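Local structure of putative calcium binding protein (3AKB) at residues 85-90 with 159-164. The protein binds calcium ions through EF-hand loops and probably takes part in calcium-mediated regulation in Streptomyces coelicolor. The protein carries 2 engineered substitutions. Sequence-based numbering, arbitrary orientation.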
ATOM      1  N   LEU A  85     -11.639  -4.797   8.313  1.00 23.55           N
ATOM      2  CA  LEU A  85     -10.969  -3.572   7.868  1.00 23.47           C
ATOM      3  C   LEU A  85     -11.871  -2.355   8.021  1.00 23.92           C
ATOM      4  O   LEU A  85     -11.418  -1.304   8.487  1.00 24.37           O
ATOM      5  CB  LEU A  85     -10.506  -3.687   6.415  1.00 22.44           C
ATOM      6  CG  LEU A  85      -9.334  -4.633   6.153  1.00 22.15           C
ATOM      7  CD1 LEU A  85      -9.066  -4.710   4.664  1.00 21.03           C
ATOM      8  CD2 LEU A  85      -8.092  -4.191   6.915  1.00 21.80           C
ATOM      9  N   ARG A  86     -13.142  -2.507   7.633  1.00 24.07           N
ATOM     10  CA  ARG A  86     -14.130  -1.433   7.740  1.00 24.22           C
ATOM     11  C   ARG A  86     -14.367  -1.040   9.198  1.00 24.13           C
ATOM     12  O   ARG A  86     -14.516   0.146   9.501  1.00 24.76           O
ATOM     13  CB  ARG A  86     -15.462  -1.834   7.088  1.00 24.12           C
ATOM     14  CG  ARG A  86     -16.588  -0.805   7.293  1.00 23.50           C
ATOM     15  CD  ARG A  86     -17.952  -1.302   6.798  1.00 25.20           C
ATOM     16  NE  ARG A  86     -17.886  -1.763   5.423  1.00 25.97           N
ATOM     17  CZ  ARG A  86     -18.178  -2.995   5.019  1.00 24.28           C
ATOM     18  NH1 ARG A  86     -18.604  -3.923   5.878  1.00 26.10           N
ATOM     19  NH2 ARG A  86     -18.057  -3.296   3.745  1.00 23.30           N
ATOM     20  N   ASP A  87     -14.377  -2.028  10.088  1.00 24.10           N
ATOM     21  CA  ASP A  87     -14.614  -1.787  11.517  1.00 24.26           C
ATOM     22  C   ASP A  87     -13.440  -1.121  12.243  1.00 24.07           C
ATOM     23  O   ASP A  87     -13.658  -0.253  13.089  1.00 24.77           O
ATOM     24  CB  ASP A  87     -15.036  -3.074  12.231  1.00 24.45           C
ATOM     25  CG  ASP A  87     -16.457  -3.510  11.887  1.00 26.09           C
ATOM     26  OD1 ASP A  87     -17.185  -2.781  11.177  1.00 28.90           O
ATOM     27  OD2 ASP A  87     -16.841  -4.602  12.338  1.00 29.37           O
ATOM     28  N   LYS A  88     -12.206  -1.514  11.909  1.00 23.27           N
ATOM     29  CA  LYS A  88     -11.005  -0.926  12.531  1.00 22.91           C
ATOM     30  C   LYS A  88      -9.949  -0.405  11.508  1.00 21.34           C
ATOM     31  O   LYS A  88      -8.794  -0.855  11.520  1.00 20.93           O
ATOM     32  CB  LYS A  88     -10.377  -1.893  13.560  1.00 23.47           C
ATOM     33  CG  LYS A  88      -9.940  -3.254  13.005  1.00 25.33           C
ATOM     34  CD  LYS A  88      -9.287  -4.132  14.084  1.00 24.38           C
ATOM     35  CE  LYS A  88      -8.443  -5.269  13.476  1.00 26.51           C
ATOM     36  NZ  LYS A  88      -8.010  -6.284  14.501  1.00 26.35           N
ATOM     37  N   PRO A  89     -10.339   0.568  10.652  1.00 19.99           N
ATOM     38  CA  PRO A  89      -9.471   1.091   9.578  1.00 19.74           C
ATOM     39  C   PRO A  89      -8.217   1.825  10.059  1.00 19.33           C
ATOM     40  O   PRO A  89      -7.130   1.648   9.466  1.00 18.19           O
ATOM     41  CB  PRO A  89     -10.403   2.044   8.805  1.00 19.95           C
ATOM     42  CG  PRO A  89     -11.457   2.419   9.777  1.00 20.53           C
ATOM     43  CD  PRO A  89     -11.654   1.236  10.656  1.00 20.18           C
ATOM     44  N   ASP A  90      -8.350   2.641  11.107  1.00 18.06           N
ATOM     45  CA  ASP A  90      -7.212   3.389  11.655  1.00 17.42           C
ATOM     46  C   ASP A  90      -6.159   2.455  12.243  1.00 16.68           C
ATOM     47  O   ASP A  90      -4.962   2.687  12.088  1.00 15.46           O
ATOM     48  CB  ASP A  90      -7.673   4.370  12.742  1.00 17.93           C
ATOM     49  CG  ASP A  90      -8.224   5.665  12.181  1.00 21.44           C
ATOM     50  OD1 ASP A  90      -8.603   5.706  10.987  1.00 24.73           O
ATOM     51  OD2 ASP A  90      -8.276   6.646  12.966  1.00 25.29           O
ATOM     52  N   ALA A 159      -6.116   4.412   5.120  1.00 12.88           N
ATOM     53  CA  ALA A 159      -7.189   3.966   6.023  1.00 13.96           C
ATOM     54  C   ALA A 159      -8.558   4.027   5.328  1.00 13.96           C
ATOM     55  O   ALA A 159      -9.367   3.092   5.427  1.00 14.48           O
ATOM     56  CB  ALA A 159      -7.209   4.809   7.287  1.00 14.12           C
ATOM     57  N   ARG A 160      -8.815   5.129   4.623  1.00 14.95           N
ATOM     58  CA  ARG A 160     -10.066   5.318   3.894  1.00 16.09           C
ATOM     59  C   ARG A 160     -10.206   4.360   2.706  1.00 15.08           C
ATOM     60  O   ARG A 160     -11.276   3.766   2.492  1.00 15.21           O
ATOM     61  CB  ARG A 160     -10.191   6.763   3.395  1.00 16.64           C
ATOM     62  CG  ARG A 160     -10.545   7.798   4.458  1.00 18.44           C
ATOM     63  CD  ARG A 160     -10.574   9.215   3.872  1.00 20.26           C
ATOM     64  NE  ARG A 160      -9.257   9.624   3.372  1.00 26.19           N
ATOM     65  CZ  ARG A 160      -8.887  10.889   3.166  1.00 27.47           C
ATOM     66  NH1 ARG A 160      -9.740  11.884   3.390  1.00 28.45           N
ATOM     67  NH2 ARG A 160      -7.672  11.165   2.721  1.00 28.40           N
ATOM     68  N   TYR A 161      -9.145   4.219   1.908  1.00 13.83           N
ATOM     69  CA  TYR A 161      -9.212   3.339   0.738  1.00 14.00           C
ATOM     70  C   TYR A 161      -9.553   1.896   1.139  1.00 14.07           C
ATOM     71  O   TYR A 161     -10.327   1.236   0.435  1.00 15.00           O
ATOM     72  CB  TYR A 161      -7.911   3.371  -0.080  1.00 14.58           C
ATOM     73  CG  TYR A 161      -7.915   2.408  -1.241  1.00 13.85           C
ATOM     74  CD1 TYR A 161      -8.680   2.645  -2.376  1.00 16.50           C
ATOM     75  CD2 TYR A 161      -7.168   1.233  -1.189  1.00 13.99           C
ATOM     76  CE1 TYR A 161      -8.688   1.728  -3.441  1.00 13.15           C
ATOM     77  CE2 TYR A 161      -7.161   0.321  -2.260  1.00 14.16           C
ATOM     78  CZ  TYR A 161      -7.929   0.573  -3.359  1.00 15.50           C
ATOM     79  OH  TYR A 161      -7.924  -0.329  -4.401  1.00 17.56           O
ATOM     80  N   PHE A 162      -9.005   1.420   2.262  1.00 14.22           N
ATOM     81  CA  PHE A 162      -9.289   0.042   2.713  1.00 13.79           C
ATOM     82  C   PHE A 162     -10.554  -0.094   3.610  1.00 14.86           C
ATOM     83  O   PHE A 162     -10.834  -1.165   4.198  1.00 15.35           O
ATOM     84  CB  PHE A 162      -8.023  -0.636   3.269  1.00 13.53           C
ATOM     85  CG  PHE A 162      -7.003  -0.964   2.191  1.00 12.78           C
ATOM     86  CD1 PHE A 162      -7.286  -1.939   1.242  1.00 13.14           C
ATOM     87  CD2 PHE A 162      -5.812  -0.246   2.073  1.00 12.31           C
ATOM     88  CE1 PHE A 162      -6.375  -2.241   0.214  1.00 14.59           C
ATOM     89  CE2 PHE A 162      -4.892  -0.549   1.062  1.00 12.39           C
ATOM     90  CZ  PHE A 162      -5.180  -1.538   0.124  1.00 14.11           C
ATOM     91  N   THR A 163     -11.312   1.007   3.673  1.00 15.28           N
ATOM     92  CA  THR A 163     -12.659   1.015   4.221  1.00 15.89           C
ATOM     93  C   THR A 163     -13.625   0.942   3.049  1.00 16.03           C
ATOM     94  O   THR A 163     -14.011   1.964   2.458  1.00 16.60           O
ATOM     95  CB  THR A 163     -12.907   2.288   5.042  1.00 15.83           C
ATOM     96  OG1 THR A 163     -11.941   2.364   6.092  1.00 17.37           O
ATOM     97  CG2 THR A 163     -14.310   2.289   5.649  1.00 16.69           C
ATOM     98  N   VAL A 164     -14.000  -0.275   2.683  1.00 16.23           N
ATOM     99  CA  VAL A 164     -14.879  -0.457   1.549  1.00 16.87           C
ATOM    100  C   VAL A 164     -16.286  -0.043   2.000  1.00 17.49           C
ATOM    101  O   VAL A 164     -16.874  -0.687   2.866  1.00 17.34           O
ATOM    102  CB  VAL A 164     -14.871  -1.912   1.062  1.00 16.63           C
ATOM    103  CG1 VAL A 164     -15.793  -2.040  -0.124  1.00 18.05           C
ATOM    104  CG2 VAL A 164     -13.437  -2.354   0.705  1.00 18.26           C
TER
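The guanidinium group of Arg-86 meets the carbonyl oxygen of Val-164 with its edge, the oxygen lying only 5° out of the guanidinium plane. The Phe-162 ring has CD2 of Tyr-161 over the centre of one face and also stacks with Phe-13, while CE2 of Phe-162 lies at the edge of the Tyr-161 ring. The arginine grip is side-on and forked: NE of Arg-86 gives a hydrogen bond of 3.0 Å to O of Val-164, nearly in line with the C=O bond, while NH2 of Arg-86 reaches the same oxygen from a direction tilted out of the carbonyl plane. After an extended start, a bend at chi3 (-53°) brings NE and NH2 to this acceptor. NH2 also hydrogen-bonds to OH of Tyr-2, and together these bonds probably hold the group's rotation. The last turn of helix 74-87 and the first residues of helix 89-107 pack against the end of helix 151-161, the exit helix of the last EF-hand, and the tail that follows it. CB of Leu-85 touches O of Phe-162 at 3.4 Å. CB of Pro-89 presses on OG1 of Thr-163 at 3.1 Å. That hydroxyl donates a 2.8 Å hydrogen bond from OG1 to O of Ala-159.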